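Local coordinates for Glyoxalase/Bleomycin resistance protein/dioxygenase domain (Frankia sp., PDB 2RK0) that is of unknown specific function but belongs to the glyoxalase/bleomycin resistance protein/dioxygenase superfamily, and so may act as a metal-dependent enzyme or a ligand-binding protein, at residues L27-L32 and A43-P48; H8-R14 and S52-H58; G97-T101 and L112-D116; E105-I111 and E123-R128. All coordinates share one frame; numbering follows the deposited sequence.

Contact 1: L27-L32 and A43-P48; sequences LDWKEL and AHGVLP
Leu-32 N gives His-44 O a bond of 2.7 Å, nearly straight (167° at the hydrogen). Lys-30 and Val-46 bond reciprocally, Lys-30 N to Val-46 O at 2.8 Å and Val-46 N to Lys-30 O at 2.9 Å. Glu-31 and Gly-45 form the intervening non-hydrogen-bonded pair, and their CA atoms close to 3.9 Å. The arrangement is the antiparallel hairpin of strands 30-36 and 40-46, which forms one side of a four-stranded mixed sheet of the glyoxalase fold, with 30-36 at one edge of the sheet within this chain. Trp-29 turns its CG anti to the backbone N (chi1 174°), which carries the indole across to Gly-45. With no side chain there to hold it off, NE1 of Trp-29 approaches Gly-45 CA to 3.2 Å, obliquely to the ring, while the NE1 proton is used by Ile-53 O of the next strand. Leu-47 crosses the tryptophan side chain at about a right angle, placing CD2 in the ring plane at its edge and 3.6 Å from Trp-29 CB. Farther along the indole, CH2 of Trp-29 meets Ala-43 CB at 3.8 Å. On the other side of the hairpin, CD1 of Leu-32 packs on Val-46 CG2 at 3.7 Å. Beyond the paired residues, the Pro-48 ring lies against Asp-28 CB, and the Asp-28 carboxylate turns to a salt bridge with Arg-92.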
loop_
_atom_site.group_PDB
_atom_site.type_symbol
_atom_site.label_atom_id
_atom_site.label_comp_id
_atom_site.label_asym_id
_atom_site.label_seq_id
_atom_site.Cartn_x
_atom_site.Cartn_y
_atom_site.Cartn_z
ATOM N N LEU A 27 -4.429 13.130 7.690
ATOM C CA LEU A 27 -5.398 12.043 7.599
ATOM C C LEU A 27 -6.029 11.620 8.915
ATOM O O LEU A 27 -6.710 10.597 8.972
ATOM C CB LEU A 27 -4.735 10.827 6.942
ATOM C CG LEU A 27 -4.058 11.075 5.592
ATOM C CD1 LEU A 27 -3.267 9.839 5.179
ATOM C CD2 LEU A 27 -5.100 11.426 4.543
ATOM N N ASP A 28 -5.820 12.402 9.968
ATOM C CA ASP A 28 -6.378 12.062 11.273
ATOM C C ASP A 28 -5.877 10.709 11.725
ATOM O O ASP A 28 -6.571 9.975 12.427
ATOM C CB ASP A 28 -7.906 12.042 11.240
ATOM C CG ASP A 28 -8.493 13.420 11.056
ATOM O OD1 ASP A 28 -8.038 14.337 11.767
ATOM O OD2 ASP A 28 -9.399 13.572 10.212
ATOM N N TRP A 29 -4.670 10.372 11.289
ATOM C CA TRP A 29 -4.029 9.126 11.688
ATOM C C TRP A 29 -3.880 9.259 13.197
ATOM O O TRP A 29 -3.515 10.323 13.680
ATOM C CB TRP A 29 -2.642 9.048 11.046
ATOM C CG TRP A 29 -1.781 7.882 11.459
ATOM C CD1 TRP A 29 -1.850 6.599 10.987
ATOM C CD2 TRP A 29 -0.648 7.926 12.336
ATOM N NE1 TRP A 29 -0.822 5.848 11.505
ATOM C CE2 TRP A 29 -0.070 6.636 12.334
ATOM C CE3 TRP A 29 -0.063 8.930 13.117
ATOM C CZ2 TRP A 29 1.074 6.326 13.083
ATOM C CZ3 TRP A 29 1.072 8.621 13.860
ATOM C CH2 TRP A 29 1.629 7.326 13.836
ATOM N N LYS A 30 -4.170 8.198 13.940
ATOM C CA LYS A 30 -4.028 8.246 15.390
ATOM C C LYS A 30 -3.009 7.218 15.849
ATOM O O LYS A 30 -3.205 6.018 15.678
ATOM C CB LYS A 30 -5.357 7.968 16.090
ATOM C CG LYS A 30 -5.213 7.924 17.611
ATOM C CD LYS A 30 -6.498 7.511 18.305
ATOM C CE LYS A 30 -6.285 7.399 19.814
ATOM N NZ LYS A 30 -7.499 6.922 20.534
ATOM N N GLU A 31 -1.928 7.699 16.450
ATOM C CA GLU A 31 -0.865 6.832 16.937
ATOM C C GLU A 31 -1.341 5.997 18.122
ATOM O O GLU A 31 -1.891 6.536 19.081
ATOM C CB GLU A 31 0.334 7.683 17.357
ATOM C CG GLU A 31 1.580 6.891 17.696
ATOM C CD GLU A 31 2.702 7.764 18.251
ATOM O OE1 GLU A 31 3.018 8.803 17.632
ATOM O OE2 GLU A 31 3.268 7.402 19.304
ATOM N N LEU A 32 -1.131 4.685 18.053
ATOM C CA LEU A 32 -1.530 3.799 19.141
ATOM C C LEU A 32 -0.327 3.360 19.968
ATOM O O LEU A 32 -0.454 3.062 21.153
ATOM C CB LEU A 32 -2.248 2.561 18.599
ATOM C CG LEU A 32 -3.589 2.771 17.891
ATOM C CD1 LEU A 32 -4.260 1.425 17.704
ATOM C CD2 LEU A 32 -4.482 3.689 18.711
ATOM N N ALA A 43 6.030 3.625 14.557
ATOM C CA ALA A 43 4.861 4.211 15.187
ATOM C C ALA A 43 3.673 3.615 14.455
ATOM O O ALA A 43 3.519 3.792 13.245
ATOM C CB ALA A 43 4.870 5.731 15.042
ATOM N N HIS A 44 2.857 2.871 15.189
ATOM C CA HIS A 44 1.681 2.242 14.621
ATOM C C HIS A 44 0.451 3.076 14.948
ATOM O O HIS A 44 0.197 3.387 16.110
ATOM C CB HIS A 44 1.502 0.839 15.199
ATOM C CG HIS A 44 0.200 0.197 14.832
ATOM N ND1 HIS A 44 -0.344 -0.843 15.554
ATOM C CD2 HIS A 44 -0.666 0.448 13.822
ATOM C CE1 HIS A 44 -1.492 -1.203 15.005
ATOM N NE2 HIS A 44 -1.710 -0.436 13.954
ATOM N N GLY A 45 -0.310 3.430 13.921
ATOM C CA GLY A 45 -1.513 4.210 14.130
ATOM C C GLY A 45 -2.636 3.709 13.244
ATOM O O GLY A 45 -2.428 2.845 12.391
ATOM N N VAL A 46 -3.835 4.243 13.448
ATOM C CA VAL A 46 -4.974 3.840 12.638
ATOM C C VAL A 46 -5.652 5.070 12.068
ATOM O O VAL A 46 -5.673 6.129 12.699
ATOM C CB VAL A 46 -6.006 3.043 13.461
ATOM C CG1 VAL A 46 -7.097 2.523 12.546
ATOM C CG2 VAL A 46 -5.326 1.891 14.180
ATOM N N LEU A 47 -6.197 4.929 10.868
ATOM C CA LEU A 47 -6.886 6.027 10.204
ATOM C C LEU A 47 -8.384 5.895 10.407
ATOM O O LEU A 47 -8.878 4.831 10.776
ATOM C CB LEU A 47 -6.636 5.989 8.695
ATOM C CG LEU A 47 -5.217 6.012 8.136
ATOM C CD1 LEU A 47 -5.302 5.815 6.641
ATOM C CD2 LEU A 47 -4.527 7.320 8.467
ATOM N N PRO A 48 -9.125 6.989 10.197
ATOM C CA PRO A 48 -10.572 6.866 10.361
ATOM C C PRO A 48 -10.955 5.800 9.328
ATOM O O PRO A 48 -10.354 5.738 8.248
ATOM C CB PRO A 48 -11.072 8.250 9.977
ATOM C CG PRO A 48 -9.958 9.145 10.483
ATOM C CD PRO A 48 -8.714 8.398 10.051
#

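Contact 2: H8-R14 and S52-H58; sequences HVSLTVR and SIVLREH
Thr-12 and His-58 cross at about a right angle, the hydroxyl OG1 of Thr-12 lying near the imidazole plane at its edge, while Thr-12 CG2 comes within 3.5 Å of His-58 CD2. The second subunit claims both polar ends: Glu-68 O there bonds to Thr-12 OG1, and Asp-74 to His-58 NE2. Arg-56 bends at chi3 (-68°), a turn that brings the edge of its guanidinium to Ser-10 OG, with NE 3.7 Å from that oxygen. Ser-10 OG is bonded to Asp-74 of the second subunit and Arg-56 NH1 to Thr-40. At the start of the pair, CD2 of the His-8 ring meets Val-54 CG2 obliquely at 4.1 Å. Beneath these side chains, strands 6-12 and 52-58, the first and last of the beta-alpha-beta-beta-beta module of the glyoxalase (vicinal oxygen chelate) family, run parallel side by side. Strand 6-12 is outermost within its own chain, yet pairs antiparallel with a strand of the second subunit, so the sheet continues across the dimer interface. Two of the five backbone bonds, Leu-11 N to Val-54 O and Arg-56 N to Leu-11 O, are both 2.7 Å long. The opposite face holds Val-9, Leu-11, Ile-53 and Leu-55, against which helix 16-27 sets Tyr-23 and Leu-16. Past the paired bonds, a water spans the widening gap, donating to Val-13 O at 2.7 Å and accepting from His-58 N at 2.9 Å.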
loop_
_atom_site.group_PDB
_atom_site.type_symbol
_atom_site.label_atom_id
_atom_site.label_comp_id
_atom_site.label_asym_id
_atom_site.label_seq_id
_atom_site.Cartn_x
_atom_site.Cartn_y
_atom_site.Cartn_z
ATOM N N HIS A 8 -2.588 -4.135 7.239
ATOM C CA HIS A 8 -1.947 -2.856 7.499
ATOM C C HIS A 8 -0.863 -2.558 6.485
ATOM O O HIS A 8 -0.361 -3.447 5.796
ATOM C CB HIS A 8 -1.354 -2.803 8.907
ATOM C CG HIS A 8 -0.210 -3.741 9.126
ATOM N ND1 HIS A 8 -0.365 -4.981 9.711
ATOM C CD2 HIS A 8 1.113 -3.609 8.867
ATOM C CE1 HIS A 8 0.813 -5.571 9.804
ATOM N NE2 HIS A 8 1.727 -4.758 9.299
ATOM N N VAL A 9 -0.509 -1.288 6.390
ATOM C CA VAL A 9 0.525 -0.879 5.462
ATOM C C VAL A 9 1.657 -0.276 6.258
ATOM O O VAL A 9 1.447 0.618 7.073
ATOM C CB VAL A 9 0.014 0.176 4.473
ATOM C CG1 VAL A 9 1.129 0.545 3.495
ATOM C CG2 VAL A 9 -1.201 -0.356 3.731
ATOM N N SER A 10 2.862 -0.777 6.036
ATOM C CA SER A 10 4.007 -0.239 6.740
ATOM C C SER A 10 4.808 0.589 5.741
ATOM O O SER A 10 5.239 0.078 4.707
ATOM C CB SER A 10 4.852 -1.377 7.308
ATOM O OG SER A 10 5.884 -0.852 8.119
ATOM N N LEU A 11 4.984 1.870 6.051
ATOM C CA LEU A 11 5.714 2.790 5.191
ATOM C C LEU A 11 7.071 3.153 5.766
ATOM O O LEU A 11 7.219 3.328 6.975
ATOM C CB LEU A 11 4.915 4.082 4.993
ATOM C CG LEU A 11 3.500 3.962 4.422
ATOM C CD1 LEU A 11 2.917 5.358 4.252
ATOM C CD2 LEU A 11 3.526 3.228 3.078
ATOM N N THR A 12 8.063 3.255 4.893
ATOM C CA THR A 12 9.398 3.645 5.305
ATOM C C THR A 12 9.480 5.162 5.168
ATOM O O THR A 12 9.172 5.714 4.105
ATOM C CB THR A 12 10.469 2.992 4.417
ATOM O OG1 THR A 12 10.567 1.597 4.738
ATOM C CG2 THR A 12 11.825 3.675 4.627
ATOM N N VAL A 13 9.872 5.825 6.249
ATOM C CA VAL A 13 9.980 7.282 6.263
ATOM C C VAL A 13 11.342 7.730 6.786
ATOM O O VAL A 13 11.950 7.051 7.608
ATOM C CB VAL A 13 8.869 7.908 7.142
ATOM C CG1 VAL A 13 7.508 7.568 6.548
ATOM C CG2 VAL A 13 8.974 7.397 8.575
ATOM N N ARG A 14 11.810 8.875 6.305
ATOM C CA ARG A 14 13.112 9.393 6.712
ATOM C C ARG A 14 13.136 9.856 8.168
ATOM O O ARG A 14 14.080 9.577 8.903
ATOM C CB ARG A 14 13.523 10.552 5.796
ATOM C CG ARG A 14 14.906 11.117 6.088
ATOM C CD ARG A 14 15.377 12.003 4.940
ATOM N NE ARG A 14 16.801 12.317 5.030
ATOM C CZ ARG A 14 17.322 13.222 5.852
ATOM N NH1 ARG A 14 16.535 13.919 6.667
ATOM N NH2 ARG A 14 18.634 13.432 5.854
ATOM N N SER A 52 -4.922 0.413 9.287
ATOM C CA SER A 52 -3.729 0.534 10.112
ATOM C C SER A 52 -2.536 0.908 9.251
ATOM O O SER A 52 -2.284 0.289 8.218
ATOM C CB SER A 52 -3.411 -0.783 10.833
ATOM O OG SER A 52 -4.047 -0.865 12.095
ATOM N N ILE A 53 -1.807 1.927 9.685
ATOM C CA ILE A 53 -0.618 2.363 8.979
ATOM C C ILE A 53 0.534 2.459 9.963
ATOM O O ILE A 53 0.444 3.145 10.988
ATOM C CB ILE A 53 -0.801 3.740 8.318
ATOM C CG1 ILE A 53 -1.838 3.643 7.205
ATOM C CG2 ILE A 53 0.534 4.223 7.747
ATOM C CD1 ILE A 53 -2.079 4.940 6.503
ATOM N N VAL A 54 1.615 1.759 9.649
ATOM C CA VAL A 54 2.788 1.778 10.499
ATOM C C VAL A 54 3.856 2.603 9.794
ATOM O O VAL A 54 4.158 2.367 8.626
ATOM C CB VAL A 54 3.334 0.354 10.748
ATOM C CG1 VAL A 54 4.506 0.415 11.721
ATOM C CG2 VAL A 54 2.217 -0.552 11.296
ATOM N N LEU A 55 4.393 3.594 10.501
ATOM C CA LEU A 55 5.444 4.452 9.964
ATOM C C LEU A 55 6.744 3.871 10.499
ATOM O O LEU A 55 6.854 3.572 11.687
ATOM C CB LEU A 55 5.252 5.894 10.444
ATOM C CG LEU A 55 3.881 6.489 10.095
ATOM C CD1 LEU A 55 3.752 7.916 10.611
ATOM C CD2 LEU A 55 3.698 6.462 8.592
ATOM N N ARG A 56 7.732 3.706 9.628
ATOM C CA ARG A 56 8.984 3.109 10.064
ATOM C C ARG A 56 10.236 3.842 9.576
ATOM O O ARG A 56 10.424 4.059 8.378
ATOM C CB ARG A 56 9.004 1.648 9.607
ATOM C CG ARG A 56 10.085 0.791 10.229
ATOM C CD ARG A 56 9.823 -0.682 9.935
ATOM N NE ARG A 56 8.637 -1.173 10.632
ATOM C CZ ARG A 56 8.640 -1.628 11.884
ATOM N NH1 ARG A 56 9.768 -1.664 12.581
ATOM N NH2 ARG A 56 7.515 -2.041 12.444
ATOM N N GLU A 57 11.088 4.224 10.521
ATOM C CA GLU A 57 12.329 4.910 10.189
ATOM C C GLU A 57 13.480 3.929 10.367
ATOM O O GLU A 57 13.657 3.371 11.446
ATOM C CB GLU A 57 12.554 6.111 11.102
ATOM C CG GLU A 57 13.675 7.021 10.624
ATOM C CD GLU A 57 14.039 8.094 11.636
ATOM O OE1 GLU A 57 13.125 8.608 12.316
ATOM O OE2 GLU A 57 15.237 8.431 11.737
ATOM N N HIS A 58 14.252 3.726 9.301
ATOM C CA HIS A 58 15.398 2.822 9.313
ATOM C C HIS A 58 16.668 3.581 9.709
ATOM O O HIS A 58 16.973 4.626 9.138
ATOM C CB HIS A 58 15.567 2.199 7.922
ATOM C CG HIS A 58 14.441 1.292 7.526
ATOM N ND1 HIS A 58 14.529 -0.081 7.604
ATOM C CD2 HIS A 58 13.190 1.564 7.087
ATOM C CE1 HIS A 58 13.381 -0.616 7.231
ATOM N NE2 HIS A 58 12.552 0.360 6.912
HETATM O O HOH W 1 14.217 5.725 7.152
HETATM O O HOH W 2 15.924 7.529 7.709
#

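Contact 3: G97-T101 and L112-D116; sequences GAAFT and LAFRD
Two backbone hydrogen bonds flank a single bridge between Phe-100 and Phe-114: Arg-115 N to Ala-99 O and Thr-101 N to Ala-113 O, each 3.1 Å long. The second is the straighter, at 162°. CA-H contacts to the same two carbonyls support them, from Phe-114 CA to Ala-99 O and from Phe-100 CA to Ala-113 O.

Water extends the pairing on either side of the direct bonds. One molecule accepts from Ala-99 N and donates to Arg-115 O at 2.8 Å. Another links Thr-101 OG1 with Ala-113 N, 2.8 Å from each.

Among apolar contacts, Phe-100 CB and Phe-114 CB meet at 3.6 Å. Both phenylalanines tuck CG between the backbone N and the carbonyl carbon (chi1 75° and 58°), and both rings then lead away from the bridge. CD1 of Leu-112 reaches the Phe-100 ring obliquely, 4.2 Å from its CD1.

Segment 97-101 leaves helix 83-96 through a Schellman motif at Gly-97 and then runs beside strand 109-115. Leu-93 of that helix packs on the side chains of both phenylalanines, Trp-22 of helix 16-27 packs on Phe-114, and strand 121-127 pairs with the far edge of 109-115.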
loop_
_atom_site.group_PDB
_atom_site.type_symbol
_atom_site.label_atom_id
_atom_site.label_comp_id
_atom_site.label_asym_id
_atom_site.label_seq_id
_atom_site.Cartn_x
_atom_site.Cartn_y
_atom_site.Cartn_z
ATOM N N GLY A 97 0.859 23.313 3.347
ATOM C CA GLY A 97 1.852 23.582 2.323
ATOM C C GLY A 97 2.368 22.297 1.695
ATOM O O GLY A 97 3.498 22.236 1.215
ATOM N N ALA A 98 1.533 21.265 1.700
ATOM C CA ALA A 98 1.901 19.981 1.117
ATOM C C ALA A 98 1.790 20.007 -0.410
ATOM O O ALA A 98 1.236 20.946 -0.987
ATOM C CB ALA A 98 1.004 18.891 1.680
ATOM N N ALA A 99 2.324 18.976 -1.060
ATOM C CA ALA A 99 2.257 18.860 -2.514
ATOM C C ALA A 99 0.972 18.122 -2.894
ATOM O O ALA A 99 0.681 17.048 -2.365
ATOM C CB ALA A 99 3.470 18.101 -3.046
ATOM N N PHE A 100 0.196 18.706 -3.803
ATOM C CA PHE A 100 -1.045 18.085 -4.237
ATOM C C PHE A 100 -1.650 18.830 -5.415
ATOM O O PHE A 100 -1.342 19.997 -5.655
ATOM C CB PHE A 100 -2.064 18.049 -3.084
ATOM C CG PHE A 100 -2.697 19.386 -2.785
ATOM C CD1 PHE A 100 -3.917 19.738 -3.353
ATOM C CD2 PHE A 100 -2.062 20.299 -1.947
ATOM C CE1 PHE A 100 -4.500 20.987 -3.089
ATOM C CE2 PHE A 100 -2.631 21.551 -1.675
ATOM C CZ PHE A 100 -3.850 21.895 -2.245
ATOM N N THR A 101 -2.502 18.135 -6.154
ATOM C CA THR A 101 -3.187 18.732 -7.288
ATOM C C THR A 101 -4.657 18.809 -6.907
ATOM O O THR A 101 -5.136 18.015 -6.100
ATOM C CB THR A 101 -3.041 17.879 -8.574
ATOM O OG1 THR A 101 -3.122 16.485 -8.245
ATOM C CG2 THR A 101 -1.716 18.159 -9.256
ATOM N N LEU A 112 -8.008 12.831 -5.728
ATOM C CA LEU A 112 -7.177 13.888 -5.177
ATOM C C LEU A 112 -5.810 13.238 -5.007
ATOM O O LEU A 112 -5.657 12.307 -4.218
ATOM C CB LEU A 112 -7.729 14.346 -3.826
ATOM C CG LEU A 112 -6.908 15.352 -3.019
ATOM C CD1 LEU A 112 -6.578 16.558 -3.875
ATOM C CD2 LEU A 112 -7.693 15.760 -1.773
ATOM N N ALA A 113 -4.823 13.697 -5.770
ATOM C CA ALA A 113 -3.489 13.118 -5.681
ATOM C C ALA A 113 -2.594 14.013 -4.836
ATOM O O ALA A 113 -2.525 15.226 -5.057
ATOM C CB ALA A 113 -2.903 12.940 -7.091
ATOM N N PHE A 114 -1.917 13.419 -3.856
ATOM C CA PHE A 114 -1.043 14.190 -2.980
ATOM C C PHE A 114 0.161 13.378 -2.505
ATOM O O PHE A 114 0.240 12.163 -2.719
ATOM C CB PHE A 114 -1.854 14.730 -1.789
ATOM C CG PHE A 114 -2.539 13.659 -0.967
ATOM C CD1 PHE A 114 -2.039 13.299 0.286
ATOM C CD2 PHE A 114 -3.691 13.027 -1.433
ATOM C CE1 PHE A 114 -2.677 12.327 1.074
ATOM C CE2 PHE A 114 -4.342 12.051 -0.660
ATOM C CZ PHE A 114 -3.833 11.702 0.595
ATOM N N ARG A 115 1.103 14.057 -1.863
ATOM C CA ARG A 115 2.312 13.404 -1.377
ATOM C C ARG A 115 2.490 13.652 0.109
ATOM O O ARG A 115 2.065 14.681 0.621
ATOM C CB ARG A 115 3.535 13.963 -2.103
ATOM C CG ARG A 115 3.440 13.940 -3.607
ATOM C CD ARG A 115 3.678 12.559 -4.145
ATOM N NE ARG A 115 3.688 12.555 -5.603
ATOM C CZ ARG A 115 4.563 11.875 -6.336
ATOM N NH1 ARG A 115 5.500 11.148 -5.736
ATOM N NH2 ARG A 115 4.499 11.914 -7.664
ATOM N N ASP A 116 3.120 12.718 0.808
ATOM C CA ASP A 116 3.340 12.934 2.225
ATOM C C ASP A 116 4.691 13.610 2.396
ATOM O O ASP A 116 5.322 13.993 1.407
ATOM C CB ASP A 116 3.259 11.619 3.010
ATOM C CG ASP A 116 4.442 10.692 2.767
ATOM O OD1 ASP A 116 5.366 11.018 1.982
ATOM O OD2 ASP A 116 4.430 9.615 3.390
HETATM O O HOH W 3 3.713 16.889 0.698
HETATM O O HOH W 4 -5.587 15.296 -7.966
#

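Contact 4: E105-I111 and E123-R128; sequences ELPFGWI and EAMLGR
The indole of Trp-110 and the guanidinium of Arg-128 lie with their planes 21° apart, NH1 of Arg-128 reaching Trp-110 CZ2 obliquely at 3.5 Å. A water sits over the centre of one face of the indole, placed there by donating to Leu-106 O and lying at the edge of the guanidinium, in its plane; Gly-127 O lies in plane at the indole edge. The guanidinium, on a side chain extended from CG to NE, uses its own edge for Glu-105: NH1 of Arg-128 makes a salt bridge of 3.0 Å with Glu-105 OE2, almost straight at 169° and on the anti lone pair of the carboxylate oxygen. The two charged planes are nearly coplanar, and a second water closes the link by donating to Glu-105 OE2 and accepting from Arg-128 NH2. Trp-110 and Leu-126 pair through two backbone bonds of 2.9 Å each, Trp-110 N to Leu-126 O and Leu-126 N to Trp-110 O. Their side chains run together, Leu-126 CD2 lying 3.8 Å from Trp-110 CE3. Ile-111 and Met-125, present as selenomethionine, share the other face, where SE of Met-125 meets Ile-111 CG1 at 3.7 Å. A type I turn from Leu-106 to Gly-109 delivers the chain from strand 104-106 into this pairing. Strands 109-115 and 121-127 form an antiparallel hairpin within one of the two four-stranded mixed sheets of this glyoxalase-family fold.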
loop_
_atom_site.group_PDB
_atom_site.type_symbol
_atom_site.label_atom_id
_atom_site.label_comp_id
_atom_site.label_asym_id
_atom_site.label_seq_id
_atom_site.Cartn_x
_atom_site.Cartn_y
_atom_site.Cartn_z
ATOM N N GLU A 105 -12.079 15.574 -11.598
ATOM C CA GLU A 105 -13.285 14.841 -11.945
ATOM C C GLU A 105 -12.980 13.948 -13.139
ATOM O O GLU A 105 -12.541 14.419 -14.187
ATOM C CB GLU A 105 -14.438 15.790 -12.291
ATOM C CG GLU A 105 -15.681 15.056 -12.767
ATOM C CD GLU A 105 -16.874 15.971 -12.966
ATOM O OE1 GLU A 105 -16.671 17.177 -13.192
ATOM O OE2 GLU A 105 -18.021 15.482 -12.908
ATOM N N LEU A 106 -13.206 12.652 -12.961
ATOM C CA LEU A 106 -12.957 11.674 -14.006
ATOM C C LEU A 106 -14.238 10.910 -14.303
ATOM O O LEU A 106 -15.222 11.030 -13.582
ATOM C CB LEU A 106 -11.836 10.725 -13.563
ATOM C CG LEU A 106 -10.463 11.411 -13.468
ATOM C CD1 LEU A 106 -9.449 10.473 -12.829
ATOM C CD2 LEU A 106 -10.008 11.829 -14.864
ATOM N N PRO A 107 -14.242 10.110 -15.374
ATOM C CA PRO A 107 -15.432 9.342 -15.738
ATOM C C PRO A 107 -16.013 8.469 -14.627
ATOM O O PRO A 107 -17.224 8.430 -14.432
ATOM C CB PRO A 107 -14.953 8.517 -16.931
ATOM C CG PRO A 107 -13.951 9.442 -17.580
ATOM C CD PRO A 107 -13.174 9.922 -16.375
ATOM N N PHE A 108 -15.148 7.795 -13.881
ATOM C CA PHE A 108 -15.618 6.902 -12.838
ATOM C C PHE A 108 -15.511 7.402 -11.410
ATOM O O PHE A 108 -15.753 6.647 -10.473
ATOM C CB PHE A 108 -14.914 5.557 -12.988
ATOM C CG PHE A 108 -15.309 4.822 -14.239
ATOM C CD1 PHE A 108 -16.595 4.307 -14.374
ATOM C CD2 PHE A 108 -14.416 4.689 -15.302
ATOM C CE1 PHE A 108 -16.988 3.674 -15.551
ATOM C CE2 PHE A 108 -14.798 4.057 -16.483
ATOM C CZ PHE A 108 -16.087 3.550 -16.609
ATOM N N GLY A 109 -15.160 8.672 -11.245
ATOM C CA GLY A 109 -15.049 9.232 -9.911
ATOM C C GLY A 109 -14.178 10.468 -9.843
ATOM O O GLY A 109 -13.812 11.031 -10.878
ATOM N N TRP A 110 -13.852 10.886 -8.621
ATOM C CA TRP A 110 -13.007 12.053 -8.377
ATOM C C TRP A 110 -11.762 11.562 -7.649
ATOM O O TRP A 110 -11.847 10.699 -6.771
ATOM C CB TRP A 110 -13.740 13.070 -7.490
ATOM C CG TRP A 110 -14.910 13.728 -8.149
ATOM C CD1 TRP A 110 -14.938 14.964 -8.720
ATOM C CD2 TRP A 110 -16.216 13.169 -8.333
ATOM N NE1 TRP A 110 -16.181 15.216 -9.253
ATOM C CE2 TRP A 110 -16.985 14.127 -9.032
ATOM C CE3 TRP A 110 -16.812 11.946 -7.983
ATOM C CZ2 TRP A 110 -18.324 13.908 -9.383
ATOM C CZ3 TRP A 110 -18.146 11.727 -8.334
ATOM C CH2 TRP A 110 -18.884 12.705 -9.031
ATOM N N ILE A 111 -10.609 12.107 -8.012
ATOM C CA ILE A 111 -9.363 11.709 -7.370
ATOM C C ILE A 111 -8.574 12.928 -6.921
ATOM O O ILE A 111 -8.488 13.933 -7.635
ATOM C CB ILE A 111 -8.473 10.878 -8.324
ATOM C CG1 ILE A 111 -9.188 9.588 -8.719
ATOM C CG2 ILE A 111 -7.148 10.534 -7.644
ATOM C CD1 ILE A 111 -8.445 8.764 -9.748
ATOM N N GLU A 123 -3.353 8.902 -2.798
ATOM C CA GLU A 123 -4.553 9.354 -3.487
ATOM C C GLU A 123 -5.785 9.141 -2.610
ATOM O O GLU A 123 -5.803 8.262 -1.743
ATOM C CB GLU A 123 -4.785 8.575 -4.790
ATOM C CG GLU A 123 -3.687 8.651 -5.826
ATOM C CD GLU A 123 -4.125 8.046 -7.158
ATOM O OE1 GLU A 123 -4.922 7.085 -7.145
ATOM O OE2 GLU A 123 -3.664 8.523 -8.214
ATOM N N ALA A 124 -6.801 9.965 -2.843
ATOM C CA ALA A 124 -8.087 9.854 -2.153
ATOM C C ALA A 124 -9.059 9.737 -3.318
ATOM O O ALA A 124 -9.036 10.556 -4.240
ATOM C CB ALA A 124 -8.382 11.086 -1.349
HETATM N N MSE A 125 -9.916 8.728 -3.257
HETATM C CA MSE A 125 -10.848 8.436 -4.333
HETATM C C MSE A 125 -12.328 8.389 -3.945
HETATM O O MSE A 125 -12.687 7.803 -2.928
HETATM C CB MSE A 125 -10.435 7.090 -4.923
HETATM C CG MSE A 125 -11.502 6.357 -5.698
HETATM SE SE MSE A 125 -11.300 6.700 -7.599
HETATM C CE MSE A 125 -12.786 7.909 -7.973
ATOM N N LEU A 126 -13.174 8.994 -4.780
ATOM C CA LEU A 126 -14.624 9.016 -4.574
ATOM C C LEU A 126 -15.285 8.440 -5.825
ATOM O O LEU A 126 -15.034 8.908 -6.938
ATOM C CB LEU A 126 -15.122 10.443 -4.353
ATOM C CG LEU A 126 -16.637 10.615 -4.155
ATOM C CD1 LEU A 126 -17.055 10.010 -2.809
ATOM C CD2 LEU A 126 -17.002 12.107 -4.213
ATOM N N GLY A 127 -16.126 7.427 -5.644
ATOM C CA GLY A 127 -16.787 6.797 -6.774
ATOM C C GLY A 127 -17.940 7.595 -7.353
ATOM O O GLY A 127 -18.526 8.429 -6.680
ATOM N N ARG A 128 -18.277 7.322 -8.606
ATOM C CA ARG A 128 -19.359 8.039 -9.268
ATOM C C ARG A 128 -20.584 7.163 -9.534
ATOM O O ARG A 128 -21.691 7.468 -9.081
ATOM C CB ARG A 128 -18.854 8.607 -10.595
ATOM C CG ARG A 128 -19.835 9.526 -11.292
ATOM C CD ARG A 128 -19.361 9.865 -12.698
ATOM N NE ARG A 128 -20.146 10.945 -13.278
ATOM C CZ ARG A 128 -19.806 12.228 -13.231
ATOM N NH1 ARG A 128 -18.684 12.601 -12.639
ATOM N NH2 ARG A 128 -20.595 13.143 -13.774
HETATM O O HOH W 5 -20.543 15.860 -13.084
HETATM O O HOH W 6 -16.572 11.805 -11.475
#

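Contacts 1 and 2 belong to one four-stranded sheet and contacts 3 and 4 to the other. Contact 1 is nested within the loop that contact 2 closes, and Gly-45 O and Ala-43 O probably bond to Ile-53 N and Leu-55 N. Contacts 3 and 4 share strand 109-115, one on each edge of it. Each contact is partly buried, but contact 4, centred about 16 Å from the chain centre, lies farthest out and alone has a salt bridge across its segments. Contact 2 joins parallel strands and ties its polar side chains to the second subunit; contact 3, which no other chain touches, has a single bridge with two backbone bonds, extended by water. Leu-27 and Phe-114 bring contacts 1 and 3 together.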